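Local structure of 4-alpha-glucanotransferase (Streptococcus agalactiae, 6M6T) at residues 270-273 with 274-278; 296-299 with 300-303; 347-350 with 351-354. The protein is an amylomaltase, or disproportionating enzyme, of the 4-alpha-glucanotransferase family, built on a TIM barrel and holding bound glycans in its pocket. All blocks are in the same frame, centred on the assembly; numbering follows the deposited sequence.

Contact 1: 270-273 with 274-278; sequences YHKE and SDFDW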
loop_
_atom_site.group_PDB
_atom_site.type_symbol
_atom_site.label_atom_id
_atom_site.label_comp_id
_atom_site.label_asym_id
_atom_site.label_seq_id
_atom_site.Cartn_x
_atom_site.Cartn_y
_atom_site.Cartn_z
ATOM N N TYR A 270 1.347 -26.224 1.463
ATOM C CA TYR A 270 0.017 -26.280 0.857
ATOM C C TYR A 270 -0.029 -25.466 -0.421
ATOM O O TYR A 270 -0.729 -25.842 -1.370
ATOM C CB TYR A 270 -1.075 -25.783 1.808
ATOM C CG TYR A 270 -2.462 -25.789 1.154
ATOM C CD1 TYR A 270 -3.230 -26.952 1.113
ATOM C CD2 TYR A 270 -2.995 -24.642 0.571
ATOM C CE1 TYR A 270 -4.493 -26.970 0.512
ATOM C CE2 TYR A 270 -4.254 -24.655 -0.034
ATOM C CZ TYR A 270 -4.994 -25.819 -0.063
ATOM O OH TYR A 270 -6.239 -25.834 -0.653
ATOM N N HIS A 271 0.710 -24.356 -0.473
ATOM C CA HIS A 271 0.756 -23.565 -1.699
ATOM C C HIS A 271 1.418 -24.343 -2.829
ATOM O O HIS A 271 0.849 -24.464 -3.922
ATOM C CB HIS A 271 1.490 -22.250 -1.452
ATOM C CG HIS A 271 0.823 -21.363 -0.451
ATOM N ND1 HIS A 271 0.499 -20.052 -0.722
ATOM C CD2 HIS A 271 0.423 -21.597 0.823
ATOM C CE1 HIS A 271 -0.073 -19.516 0.342
ATOM N NE2 HIS A 271 -0.126 -20.431 1.296
ATOM N N LYS A 272 2.627 -24.881 -2.587
ATOM C CA LYS A 272 3.312 -25.632 -3.634
ATOM C C LYS A 272 2.434 -26.764 -4.146
ATOM O O LYS A 272 2.288 -26.948 -5.361
ATOM C CB LYS A 272 4.658 -26.175 -3.135
ATOM C CG LYS A 272 5.661 -26.418 -4.269
ATOM C CD LYS A 272 6.667 -27.510 -3.953
ATOM C CE LYS A 272 7.688 -27.663 -5.080
ATOM N NZ LYS A 272 7.022 -27.944 -6.386
ATOM N N GLU A 273 1.795 -27.500 -3.237
ATOM C CA GLU A 273 0.925 -28.579 -3.690
ATOM C C GLU A 273 -0.254 -28.032 -4.489
ATOM O O GLU A 273 -0.622 -28.593 -5.528
ATOM C CB GLU A 273 0.451 -29.417 -2.497
ATOM C CG GLU A 273 1.279 -30.704 -2.263
ATOM C CD GLU A 273 0.913 -31.868 -3.207
ATOM O OE1 GLU A 273 -0.301 -32.132 -3.389
ATOM O OE2 GLU A 273 1.835 -32.526 -3.757
ATOM N N SER A 274 -0.852 -26.924 -4.034
ATOM C CA SER A 274 -2.049 -26.409 -4.691
ATOM C C SER A 274 -1.728 -25.621 -5.952
ATOM O O SER A 274 -2.626 -24.968 -6.507
ATOM C CB SER A 274 -2.885 -25.549 -3.736
ATOM O OG SER A 274 -2.144 -24.515 -3.119
ATOM N N ASP A 275 -0.480 -25.703 -6.428
ATOM C CA ASP A 275 -0.032 -25.029 -7.639
ATOM C C ASP A 275 -0.079 -23.509 -7.498
ATOM O O ASP A 275 -0.213 -22.796 -8.489
ATOM C CB ASP A 275 -0.846 -25.496 -8.847
ATOM C CG ASP A 275 -0.110 -25.303 -10.139
ATOM O OD1 ASP A 275 1.039 -24.813 -10.079
ATOM O OD2 ASP A 275 -0.672 -25.632 -11.211
ATOM N N PHE A 276 0.013 -23.008 -6.265
ATOM C CA PHE A 276 -0.012 -21.575 -5.966
ATOM C C PHE A 276 -1.284 -20.872 -6.477
ATOM O O PHE A 276 -1.283 -19.662 -6.711
ATOM C CB PHE A 276 1.245 -20.903 -6.509
ATOM C CG PHE A 276 2.517 -21.495 -5.992
ATOM C CD1 PHE A 276 3.049 -21.069 -4.788
ATOM C CD2 PHE A 276 3.195 -22.452 -6.719
ATOM C CE1 PHE A 276 4.228 -21.589 -4.313
ATOM C CE2 PHE A 276 4.376 -22.976 -6.246
ATOM C CZ PHE A 276 4.888 -22.545 -5.036
ATOM N N ASP A 277 -2.383 -21.622 -6.604
ATOM C CA ASP A 277 -3.684 -21.106 -7.024
ATOM C C ASP A 277 -3.954 -19.705 -6.475
ATOM O O ASP A 277 -4.175 -18.742 -7.228
ATOM C CB ASP A 277 -4.753 -22.110 -6.550
ATOM C CG ASP A 277 -6.169 -21.840 -7.115
ATOM O OD1 ASP A 277 -6.734 -20.717 -6.950
ATOM O OD2 ASP A 277 -6.736 -22.802 -7.697
ATOM N N TRP A 278 -3.877 -19.569 -5.155
ATOM C CA TRP A 278 -4.259 -18.313 -4.521
ATOM C C TRP A 278 -3.339 -17.174 -4.939
ATOM O O TRP A 278 -3.793 -16.044 -5.143
ATOM C CB TRP A 278 -4.253 -18.480 -3.005
ATOM C CG TRP A 278 -4.705 -17.275 -2.240
ATOM C CD1 TRP A 278 -5.953 -16.691 -2.263
ATOM C CD2 TRP A 278 -3.919 -16.505 -1.320
ATOM N NE1 TRP A 278 -5.978 -15.609 -1.412
ATOM C CE2 TRP A 278 -4.744 -15.475 -0.824
ATOM C CE3 TRP A 278 -2.594 -16.586 -0.870
ATOM C CZ2 TRP A 278 -4.286 -14.535 0.101
ATOM C CZ3 TRP A 278 -2.145 -15.654 0.051
ATOM C CH2 TRP A 278 -2.987 -14.647 0.526
#
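Helix 268-273 closes on Phe276, whose N-H reaches back to His271 O at 2.9 Å, while Asp275 N bonds Lys272 O inside that loop. One residue earlier, at Tyr270, the carbonyl oxygen is gripped twice by Ser274: OG lies 2.6 Å from Tyr270 O and Ser274 N 2.9 Å from it, the two donors arriving from opposite faces of the carbonyl plane. A chi1 of 53° sets OG between the serine's own backbone N and carbonyl carbon, turning the hydroxyl back toward the helix; Ser274 CB meanwhile covers one face of the Tyr270 ring near its rim. The paired backbone bonds, with Asp275 at positive phi as the C-prime residue, make a Schellman motif. Ser274 to Asp277 also form a type I' turn, and Phe276, inside it, is the N-cap of helix 277-289. The Phe276 ring packs against the end of helix 268-273: Lys272 CA makes a CH-pi contact with one ring face, 4.1 Å from the centroid, and His271 O lies over that face as well. Aliphatic atoms follow, Lys272 CG reaching Phe276 CZ at 4.0 Å and His271 CB meeting Phe276 CD1. His271 and Trp278 run side by side in the same direction, His271 CE1 4.1 Å from Trp278 CE3. Beyond the turn, His271 NE2 is hydrogen-bonded to Leu234 O, Asp275 OD2 forms a salt bridge with Lys334, and Leu327 and Thr330 of helix 324-335 pack against Phe276.

Contact 2: 296-299 with 300-303; sequences DHFK and GFSD. With ASO (1,5-anhydro-D-glucitol), chain I; AC1 (4,6-dideoxy-4-{[(1S,4R,5S,6S)-4,5,6-trihydroxy-3-(hydroxymethyl)cyclohex-2-en-1-yl]amino}-alpha-D-glucopyranose), chain J.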
loop_
_atom_site.group_PDB
_atom_site.type_symbol
_atom_site.label_atom_id
_atom_site.label_comp_id
_atom_site.label_asym_id
_atom_site.label_seq_id
_atom_site.Cartn_x
_atom_site.Cartn_y
_atom_site.Cartn_z
ATOM N N ASP A 296 5.559 -6.177 -2.087
ATOM C CA ASP A 296 6.301 -5.776 -0.902
ATOM C C ASP A 296 7.090 -6.957 -0.362
ATOM O O ASP A 296 6.707 -8.114 -0.549
ATOM C CB ASP A 296 5.359 -5.249 0.183
ATOM C CG ASP A 296 6.113 -4.637 1.350
ATOM O OD1 ASP A 296 7.242 -4.181 1.115
ATOM O OD2 ASP A 296 5.619 -4.612 2.503
ATOM N N HIS A 297 8.207 -6.653 0.303
ATOM C CA HIS A 297 8.984 -7.629 1.078
ATOM C C HIS A 297 9.305 -8.883 0.264
ATOM O O HIS A 297 8.927 -10.005 0.606
ATOM C CB HIS A 297 8.254 -8.005 2.361
ATOM C CG HIS A 297 9.101 -8.759 3.330
ATOM N ND1 HIS A 297 10.220 -8.213 3.916
ATOM C CD2 HIS A 297 8.982 -10.012 3.834
ATOM C CE1 HIS A 297 10.757 -9.098 4.739
ATOM N NE2 HIS A 297 10.022 -10.196 4.710
ATOM N N PHE A 298 10.019 -8.653 -0.837
ATOM C CA PHE A 298 10.407 -9.720 -1.749
ATOM C C PHE A 298 11.259 -10.771 -1.044
ATOM O O PHE A 298 11.242 -11.954 -1.424
ATOM C CB PHE A 298 11.154 -9.090 -2.935
ATOM C CG PHE A 298 11.083 -9.888 -4.197
ATOM C CD1 PHE A 298 9.877 -10.047 -4.866
ATOM C CD2 PHE A 298 12.227 -10.483 -4.713
ATOM C CE1 PHE A 298 9.811 -10.782 -6.025
ATOM C CE2 PHE A 298 12.179 -11.223 -5.866
ATOM C CZ PHE A 298 10.973 -11.376 -6.533
ATOM N N LYS A 299 12.004 -10.354 -0.016
ATOM C CA LYS A 299 12.783 -11.293 0.781
ATOM C C LYS A 299 11.924 -12.463 1.247
ATOM O O LYS A 299 12.367 -13.619 1.244
ATOM C CB LYS A 299 13.399 -10.565 1.981
ATOM C CG LYS A 299 14.343 -11.427 2.837
ATOM C CD LYS A 299 15.265 -12.295 1.971
ATOM C CE LYS A 299 15.937 -13.343 2.785
ATOM N NZ LYS A 299 16.360 -12.688 4.027
ATOM N N GLY A 300 10.675 -12.179 1.612
ATOM C CA GLY A 300 9.761 -13.186 2.116
ATOM C C GLY A 300 9.458 -14.309 1.151
ATOM O O GLY A 300 8.892 -15.325 1.580
ATOM N N PHE A 301 9.806 -14.159 -0.133
ATOM C CA PHE A 301 9.613 -15.246 -1.087
ATOM C C PHE A 301 10.834 -16.145 -1.212
ATOM O O PHE A 301 10.733 -17.221 -1.805
ATOM C CB PHE A 301 9.199 -14.677 -2.450
ATOM C CG PHE A 301 7.843 -14.057 -2.421
ATOM C CD1 PHE A 301 6.711 -14.837 -2.605
ATOM C CD2 PHE A 301 7.687 -12.707 -2.133
ATOM C CE1 PHE A 301 5.440 -14.279 -2.536
ATOM C CE2 PHE A 301 6.419 -12.135 -2.069
ATOM C CZ PHE A 301 5.296 -12.921 -2.273
ATOM N N SER A 302 11.975 -15.752 -0.648
ATOM C CA SER A 302 13.135 -16.626 -0.558
ATOM C C SER A 302 13.287 -17.237 0.833
ATOM O O SER A 302 13.451 -18.453 0.966
ATOM C CB SER A 302 14.406 -15.856 -0.948
ATOM O OG SER A 302 14.882 -15.049 0.124
ATOM N N ASP A 303 13.227 -16.404 1.868
ATOM C CA ASP A 303 13.418 -16.813 3.259
ATOM C C ASP A 303 12.666 -15.801 4.111
ATOM O O ASP A 303 13.035 -14.623 4.112
ATOM C CB ASP A 303 14.905 -16.815 3.656
ATOM C CG ASP A 303 15.705 -17.951 3.026
ATOM O OD1 ASP A 303 15.389 -19.126 3.327
ATOM O OD2 ASP A 303 16.679 -17.664 2.263
HETATM C C1 ASO I . 6.040 -4.355 3.883
HETATM C C2 ASO I . 5.975 -2.869 4.295
HETATM C C3 ASO I . 6.201 -2.736 5.811
HETATM C C4 ASO I . 5.119 -3.562 6.530
HETATM C C5 ASO I . 5.181 -4.992 6.067
HETATM C C6 ASO I . 3.950 -5.727 6.596
HETATM O O2 ASO I . 6.934 -2.091 3.570
HETATM O O3 ASO I . 6.134 -1.323 6.207
HETATM O O4 ASO I . 5.261 -3.499 7.970
HETATM O O5 ASO I . 5.045 -5.068 4.645
HETATM O O6 ASO I . 3.507 -6.690 5.624
HETATM C C1 AC1 J . 17.466 -1.958 7.117
HETATM O O2 AC1 J . 17.454 -3.405 9.066
HETATM C C2 AC1 J . 16.619 -2.597 8.218
HETATM C C4A AC1 J . 10.540 -4.239 4.559
HETATM C C3 AC1 J . 15.611 -3.510 7.584
HETATM O O3 AC1 J . 14.853 -4.081 8.643
HETATM C C4 AC1 J . 14.703 -2.715 6.645
HETATM N N4A AC1 J . 13.784 -3.589 5.911
HETATM C C5 AC1 J . 15.519 -1.983 5.599
HETATM O O5 AC1 J . 16.579 -1.183 6.214
HETATM C C6 AC1 J . 14.549 -1.126 4.760
HETATM C C1B AC1 J . 12.555 -3.959 6.625
HETATM C C2B AC1 J . 12.125 -5.269 6.043
HETATM O O2B AC1 J . 13.255 -6.139 6.101
HETATM C C3B AC1 J . 11.773 -5.055 4.593
HETATM O O3B AC1 J . 11.450 -6.292 3.974
HETATM O O4 AC1 J . 10.225 -3.934 3.184
HETATM C C5B AC1 J . 10.673 -3.085 5.350
HETATM C C7B AC1 J . 11.602 -2.977 6.386
HETATM C C6B AC1 J . 9.707 -1.946 5.104
HETATM O O6B AC1 J . 9.361 -1.999 3.718
#
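The His297 ring has Lys299 CB over one face, offset toward its rim, while the backbone N of Gly300 approaches obliquely, 3.5 Å from His297 CD2. AC1 O3B sits at the ring's edge, near its plane, on the ND1 side; its modelled separation is too short to define an interaction. The Phe301 ring receives Phe298 O at its edge, in plane, with CD2 3.7 Å from that oxygen, and the two phenylalanine side chains meet obliquely, Phe298 CD1 lying 4.4 Å from Phe301 CD2. Residues 297-302 turn tightly, Gly300 N bonding His297 O and Phe301 N bonding Phe298 O. Lys299 O, next along, accepts from three donors. Asp303 N approaches it nearly along the C=O axis at 3.0 Å; Ser302 OG, 3.1 Å from Lys299 O, lies on a lone pair in the carbonyl plane; Ser302 N is the third donor. The Lys299 chain bends at chi2 (42°), laying CE 3.3 Å from Ser302 OG, and its NZ goes on to hydrogen-bond Tyr347 O. At the pocket end, Asp296 OD2 is covalently joined to C1 of 1,5-anhydro-D-glucitol, at 1.5 Å, and OD1 accepts a weak bond from ASO O2. Asp296 directly follows barrel strand 292-295, and the loop leads into strand 303-308 of the antiparallel sheet. Phe328 of helix 324-335 meets both phenylalanine rings, while Leu355 and Leu356 of helix 350-359 pack against Phe301 and Phe298, respectively.

Contact 3: 347-350 with 351-354; sequences YIDE and RAER. With AC1 (4,6-dideoxy-4-{[(1S,4R,5S,6S)-4,5,6-trihydroxy-3-(hydroxymethyl)cyclohex-2-en-1-yl]amino}-alpha-D-glucopyranose), chain J.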
loop_
_atom_site.group_PDB
_atom_site.type_symbol
_atom_site.label_atom_id
_atom_site.label_comp_id
_atom_site.label_asym_id
_atom_site.label_seq_id
_atom_site.Cartn_x
_atom_site.Cartn_y
_atom_site.Cartn_z
ATOM N N TYR A 347 18.363 -7.831 4.370
ATOM C CA TYR A 347 18.566 -9.265 4.587
ATOM C C TYR A 347 18.848 -9.983 3.281
ATOM O O TYR A 347 18.444 -11.132 3.075
ATOM C CB TYR A 347 17.365 -9.889 5.315
ATOM C CG TYR A 347 16.912 -9.068 6.511
ATOM C CD1 TYR A 347 17.522 -9.211 7.748
ATOM C CD2 TYR A 347 15.897 -8.131 6.392
ATOM C CE1 TYR A 347 17.130 -8.451 8.823
ATOM C CE2 TYR A 347 15.515 -7.368 7.450
ATOM C CZ TYR A 347 16.121 -7.531 8.662
ATOM O OH TYR A 347 15.713 -6.764 9.722
ATOM N N ILE A 348 19.538 -9.296 2.377
ATOM C CA ILE A 348 19.833 -9.873 1.073
ATOM C C ILE A 348 20.903 -10.952 1.228
ATOM O O ILE A 348 21.967 -10.725 1.812
ATOM C CB ILE A 348 20.261 -8.786 0.076
ATOM C CG1 ILE A 348 19.037 -7.942 -0.320
ATOM C CG2 ILE A 348 20.943 -9.410 -1.142
ATOM C CD1 ILE A 348 19.259 -7.003 -1.508
ATOM N N ASP A 349 20.587 -12.148 0.752
ATOM C CA ASP A 349 21.518 -13.249 0.634
ATOM C C ASP A 349 21.362 -13.796 -0.775
ATOM O O ASP A 349 20.428 -13.427 -1.496
ATOM C CB ASP A 349 21.269 -14.328 1.712
ATOM C CG ASP A 349 20.025 -15.185 1.438
ATOM O OD1 ASP A 349 18.896 -14.646 1.429
ATOM O OD2 ASP A 349 20.187 -16.411 1.222
ATOM N N GLU A 350 22.289 -14.674 -1.173
ATOM C CA GLU A 350 22.359 -15.076 -2.573
ATOM C C GLU A 350 21.121 -15.837 -3.038
ATOM O O GLU A 350 20.898 -15.946 -4.247
ATOM C CB GLU A 350 23.654 -15.868 -2.835
ATOM C CG GLU A 350 24.748 -15.007 -3.536
ATOM C CD GLU A 350 25.497 -14.051 -2.582
ATOM O OE1 GLU A 350 26.329 -13.248 -3.066
ATOM O OE2 GLU A 350 25.270 -14.094 -1.358
ATOM N N ARG A 351 20.300 -16.349 -2.124
ATOM C CA ARG A 351 19.010 -16.897 -2.557
ATOM C C ARG A 351 18.088 -15.797 -3.085
ATOM O O ARG A 351 17.413 -15.976 -4.109
ATOM C CB ARG A 351 18.333 -17.661 -1.416
ATOM C CG ARG A 351 18.902 -19.051 -1.207
ATOM C CD ARG A 351 18.326 -19.775 0.045
ATOM N NE ARG A 351 18.875 -21.124 0.112
ATOM C CZ ARG A 351 18.525 -22.099 -0.717
ATOM N NH1 ARG A 351 17.591 -21.892 -1.642
ATOM N NH2 ARG A 351 19.105 -23.287 -0.620
ATOM N N ALA A 352 18.079 -14.639 -2.414
ATOM C CA ALA A 352 17.277 -13.500 -2.868
ATOM C C ALA A 352 17.791 -12.923 -4.187
ATOM O O ALA A 352 16.997 -12.538 -5.067
ATOM C CB ALA A 352 17.262 -12.413 -1.791
ATOM N N GLU A 353 19.119 -12.833 -4.333
ATOM C CA GLU A 353 19.675 -12.324 -5.578
ATOM C C GLU A 353 19.397 -13.277 -6.736
ATOM O O GLU A 353 19.170 -12.830 -7.874
ATOM C CB GLU A 353 21.167 -12.066 -5.408
ATOM C CG GLU A 353 21.498 -10.939 -4.430
ATOM C CD GLU A 353 23.014 -10.742 -4.227
ATOM O OE1 GLU A 353 23.691 -11.683 -3.744
ATOM O OE2 GLU A 353 23.531 -9.647 -4.554
ATOM N N ARG A 354 19.365 -14.585 -6.464
ATOM C CA ARG A 354 18.972 -15.527 -7.508
ATOM C C ARG A 354 17.494 -15.373 -7.864
ATOM O O ARG A 354 17.133 -15.442 -9.045
ATOM C CB ARG A 354 19.280 -16.968 -7.079
ATOM C CG ARG A 354 20.732 -17.233 -6.749
ATOM C CD ARG A 354 21.337 -18.314 -7.606
ATOM N NE ARG A 354 20.737 -19.612 -7.324
ATOM C CZ ARG A 354 21.014 -20.726 -7.996
ATOM N NH1 ARG A 354 21.897 -20.696 -8.993
ATOM N NH2 ARG A 354 20.415 -21.869 -7.661
HETATM C C1 AC1 J . 17.466 -1.958 7.117
HETATM O O2 AC1 J . 17.454 -3.405 9.066
HETATM C C2 AC1 J . 16.619 -2.597 8.218
HETATM C C4A AC1 J . 10.540 -4.239 4.559
HETATM C C3 AC1 J . 15.611 -3.510 7.584
HETATM O O3 AC1 J . 14.853 -4.081 8.643
HETATM C C4 AC1 J . 14.703 -2.715 6.645
HETATM N N4A AC1 J . 13.784 -3.589 5.911
HETATM C C5 AC1 J . 15.519 -1.983 5.599
HETATM O O5 AC1 J . 16.579 -1.183 6.214
HETATM C C6 AC1 J . 14.549 -1.126 4.760
HETATM C C1B AC1 J . 12.555 -3.959 6.625
HETATM C C2B AC1 J . 12.125 -5.269 6.043
HETATM O O2B AC1 J . 13.255 -6.139 6.101
HETATM C C3B AC1 J . 11.773 -5.055 4.593
HETATM O O3B AC1 J . 11.450 -6.292 3.974
HETATM O O4 AC1 J . 10.225 -3.934 3.184
HETATM C C5B AC1 J . 10.673 -3.085 5.350
HETATM C C7B AC1 J . 11.602 -2.977 6.386
HETATM C C6B AC1 J . 9.707 -1.946 5.104
HETATM O O6B AC1 J . 9.361 -1.999 3.718
#
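Asp349 and Arg351 cross obliquely at the start of helix 350-359, where Asp349 is the N-cap. Its carboxylate OD2 accepts a weak capping bond from Arg351 N at 3.3 Å, and also lies 3.5 Å from Arg351 CB. The first torsion of Asp349, 74°, places CG between its backbone N and carbonyl carbon, a position that brings OD2 within reach of Arg351 N. Carboxylate and guanidinium planes are turned 41° apart, and the arginine chain runs extended from CG to NE, carrying its charge away from the cap. The backbone completes the first turn: Glu353 N bonds Asp349 O at 3.2 Å, while Ala352 N makes only a weak bond to the same oxygen. Ala352 CB also comes close to Asp349 O, and beyond the cap this methyl packs on Ser302.

Ile348 and Glu353 cross at about a right angle. The touching branch is the isoleucine methyl CG2, which meets Glu353 CG at 3.7 Å, so the contact is with the aliphatic part of the acid. Glu350 and Glu353 instead lie side by side and point the same way, with their carboxylate planes 75° apart. Their OE1 atoms lie 3.1 Å apart in the model, like charges close together rather than a hydrogen bond.

On the pocket side, Tyr347 belongs to the glycan site. Its ring packs with Trp319, and its hydroxyl is hydrogen-bonded to Pro250 O. AC1 O2B lies in the plane of the tyrosine ring, at its edge beside CE2, while AC1 O3 donates a hydrogen bond to Tyr347 OH at 3.0 Å.

How the contacts relate
Contacts 2 and 3 form one neighbourhood, their centres about 9 Å apart, and both touch the same AC1. The hydrogen bond from Lys299 NZ to Tyr347 O, 2.8 Å long, joins them, and Asp303 OD2 packs on Arg351 CD. Thus the loop bearing Asp296, after strand 292-295, and the loop bearing Tyr347, after strand 340-342, line adjacent parts of the glycan pocket. Contact 1 stands apart: its centre is about 17 Å from that of contact 2 and about 23 Å from that of contact 3, without touching either. Its Trp278 side chain nevertheless lies about 11 Å from the bound 1,5-anhydro-D-glucitol.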